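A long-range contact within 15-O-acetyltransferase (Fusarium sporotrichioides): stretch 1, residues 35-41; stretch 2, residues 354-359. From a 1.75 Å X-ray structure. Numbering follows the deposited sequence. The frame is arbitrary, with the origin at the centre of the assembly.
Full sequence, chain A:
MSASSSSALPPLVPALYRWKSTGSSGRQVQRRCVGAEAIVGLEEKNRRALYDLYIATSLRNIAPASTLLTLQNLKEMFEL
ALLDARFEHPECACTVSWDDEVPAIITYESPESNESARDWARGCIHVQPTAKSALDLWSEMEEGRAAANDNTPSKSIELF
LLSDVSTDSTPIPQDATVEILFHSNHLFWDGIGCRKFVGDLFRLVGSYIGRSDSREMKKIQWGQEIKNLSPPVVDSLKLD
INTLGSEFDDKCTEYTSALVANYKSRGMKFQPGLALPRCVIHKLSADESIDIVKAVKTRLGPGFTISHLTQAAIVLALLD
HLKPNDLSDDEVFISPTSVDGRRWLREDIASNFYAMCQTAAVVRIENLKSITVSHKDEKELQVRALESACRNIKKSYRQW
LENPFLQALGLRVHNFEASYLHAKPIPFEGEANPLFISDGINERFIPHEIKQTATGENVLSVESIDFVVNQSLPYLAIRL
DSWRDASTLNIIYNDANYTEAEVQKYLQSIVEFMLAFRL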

# COMPACT_ATOMS: atom_id res chain seq x y z
N GLY A 35 -12.16 -10.19 -4.30
CA GLY A 35 -12.04 -9.38 -3.10
C GLY A 35 -11.52 -8.00 -3.43
O GLY A 35 -12.00 -7.35 -4.36
N ALA A 36 -10.56 -7.53 -2.63
CA ALA A 36 -10.04 -6.17 -2.81
C ALA A 36 -9.46 -5.94 -4.20
O ALA A 36 -9.44 -4.79 -4.70
CB ALA A 36 -9.01 -5.84 -1.74
N GLU A 37 -9.01 -7.00 -4.86
CA GLU A 37 -8.58 -6.87 -6.27
C GLU A 37 -9.65 -6.28 -7.16
O GLU A 37 -9.36 -5.45 -8.00
CB GLU A 37 -8.14 -8.24 -6.83
CG GLU A 37 -6.87 -8.79 -6.20
CD GLU A 37 -6.58 -10.23 -6.63
OE1 GLU A 37 -7.50 -10.90 -7.14
OE2 GLU A 37 -5.43 -10.69 -6.41
N ALA A 38 -10.90 -6.70 -6.96
CA ALA A 38 -12.02 -6.28 -7.79
C ALA A 38 -12.29 -4.78 -7.61
O ALA A 38 -12.75 -4.12 -8.55
CB ALA A 38 -13.25 -7.12 -7.46
N ILE A 39 -12.03 -4.26 -6.41
CA ILE A 39 -12.18 -2.83 -6.17
C ILE A 39 -11.16 -2.04 -7.00
O ILE A 39 -11.53 -1.18 -7.81
CB ILE A 39 -12.03 -2.46 -4.65
CG1 ILE A 39 -13.13 -3.12 -3.82
CG2 ILE A 39 -12.15 -0.95 -4.47
CD1 ILE A 39 -12.90 -3.04 -2.30
N VAL A 40 -9.88 -2.35 -6.81
CA VAL A 40 -8.83 -1.59 -7.50
C VAL A 40 -8.77 -1.88 -9.00
O VAL A 40 -8.25 -1.06 -9.76
CB VAL A 40 -7.42 -1.76 -6.83
CG1 VAL A 40 -7.51 -1.36 -5.33
CG2 VAL A 40 -6.93 -3.21 -6.94
N GLY A 41 -9.27 -3.05 -9.38
CA GLY A 41 -9.37 -3.48 -10.77
C GLY A 41 -10.54 -2.95 -11.59
O GLY A 41 -10.55 -3.13 -12.80
N TYR A 354 2.56 -12.45 -2.33
CA TYR A 354 2.79 -11.13 -2.93
C TYR A 354 1.56 -10.49 -3.54
O TYR A 354 1.49 -9.27 -3.68
CB TYR A 354 3.90 -11.23 -4.00
CG TYR A 354 5.28 -11.33 -3.39
CD1 TYR A 354 5.66 -12.46 -2.67
CD2 TYR A 354 6.20 -10.29 -3.52
CE1 TYR A 354 6.90 -12.56 -2.08
CE2 TYR A 354 7.48 -10.38 -2.95
CZ TYR A 354 7.82 -11.52 -2.23
OH TYR A 354 9.06 -11.63 -1.66
N ALA A 355 0.58 -11.31 -3.94
CA ALA A 355 -0.69 -10.76 -4.45
C ALA A 355 -1.48 -10.12 -3.30
O ALA A 355 -1.10 -10.28 -2.13
CB ALA A 355 -1.51 -11.87 -5.15
N MET A 356 -2.55 -9.40 -3.63
CA MET A 356 -3.43 -8.80 -2.62
C MET A 356 -3.86 -9.85 -1.62
O MET A 356 -4.31 -10.92 -2.01
CB MET A 356 -4.68 -8.25 -3.31
CG MET A 356 -5.64 -7.55 -2.41
SD MET A 356 -5.34 -5.78 -2.35
CE MET A 356 -5.65 -5.29 -4.05
N CYS A 357 -3.76 -9.53 -0.34
CA CYS A 357 -4.28 -10.41 0.69
C CYS A 357 -4.80 -9.52 1.81
O CYS A 357 -4.11 -9.26 2.79
CB CYS A 357 -3.24 -11.42 1.19
SG CYS A 357 -4.04 -12.59 2.37
N GLN A 358 -6.01 -9.01 1.60
CA GLN A 358 -6.60 -8.01 2.48
C GLN A 358 -7.97 -8.45 2.95
O GLN A 358 -8.68 -9.17 2.24
CB GLN A 358 -6.75 -6.67 1.77
CG GLN A 358 -5.38 -6.07 1.35
CD GLN A 358 -4.67 -5.46 2.54
OE1 GLN A 358 -5.24 -4.59 3.22
NE2 GLN A 358 -3.43 -5.90 2.81
N THR A 359 -8.31 -8.00 4.14
CA THR A 359 -9.68 -8.18 4.60
C THR A 359 -10.13 -6.93 5.31
O THR A 359 -9.52 -5.86 5.10
CB THR A 359 -9.88 -9.51 5.40
OG1 THR A 359 -11.27 -9.66 5.73
CG2 THR A 359 -9.05 -9.57 6.64
O HOH W 1 -10.39 -8.79 -0.03
O HOH W 2 -3.25 -9.27 -6.54
O HOH W 3 -5.50 -12.21 -4.17

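Residues 354-359, a loop leading into a strand at Gln358, pass a helix, and the two pieces of chain, more than 300 residues apart in sequence, meet without a direct hydrogen bond. The contact is small, burying 223 Å² summed over both sides, and consists of apolar packing around one methionine and three waters that join polar atoms of the two stretches.

Tyr354, at the start of the segment, is out of reach of the helix; its hydroxyl finds a hydrogen-bonding partner elsewhere in the structure. Ala355 makes the first touch, and a slight one. Its CA-to-CB bond points sideways, and Ala355 CB lies 4.3 Å from Glu37 OE2, a loose approach between a methyl group and a carboxylate oxygen.

Met356 is the centre of the contact and has 90 Å² of its surface covered by the other stretch, more than any other residue here. Its CA-to-CB bond points toward the helix, and, with chi1 in t, the side chain touches Glu37, Ala36 and Val40 in turn. Near its base, Met356 CB packs against Glu37 CG at 3.7 Å, so the aliphatic part of the glutamate takes part in the packing while its OE2 binds two waters. Farther out, Met356 SD sits 3.7 Å from Ala36 CB, and the terminal Met356 CE reaches Val40 CG2 at 3.8 Å. Chi2, at 93°, lies between the usual wells, whereas chi3 is in p. Ala36 and Val40 are four residues apart, about one helical turn, and the backbone bond from Val40 N to Ala36 O (3.3 Å) spans that same turn; one side chain can therefore touch both.

The backbone of Met356 is tied to the helix through water. Glu37, with chi1 in m and chi2 in t, has a CA-to-CB bond that points sideways, yet its end comes nearer to the other stretch. Water 2 donates to Glu37 OE2 (2.6 Å) and accepts from Met356 N (3.0 Å). Water 3 donates both to Glu37 OE2 (2.7 Å) and to Met356 O (2.8 Å). A single carboxylate oxygen thus connects, through two waters, to both the amide and the carbonyl of Met356, polar groups that the glutamate does not reach directly.

The CA-to-CB bond of Cys357 points away from the helix and the residue makes no contact, and the next residue turns back. Gln358, where the strand begins, directs its CA-to-CB bond toward the helix, and Gln358 CB lies 4.3 Å from Ala36 CB. The end of its side chain leads away, and Gln358 NE2 is hydrogen-bonded elsewhere. Its carbonyl joins the contact through water: water 1 donates to Gln358 O (2.9 Å) and accepts from Ala36 N (2.9 Å), linking the two backbones. The CA-to-CB bond of Thr359 again points away, continuing the alternation set by Cys357 and Gln358, and the contact ends there.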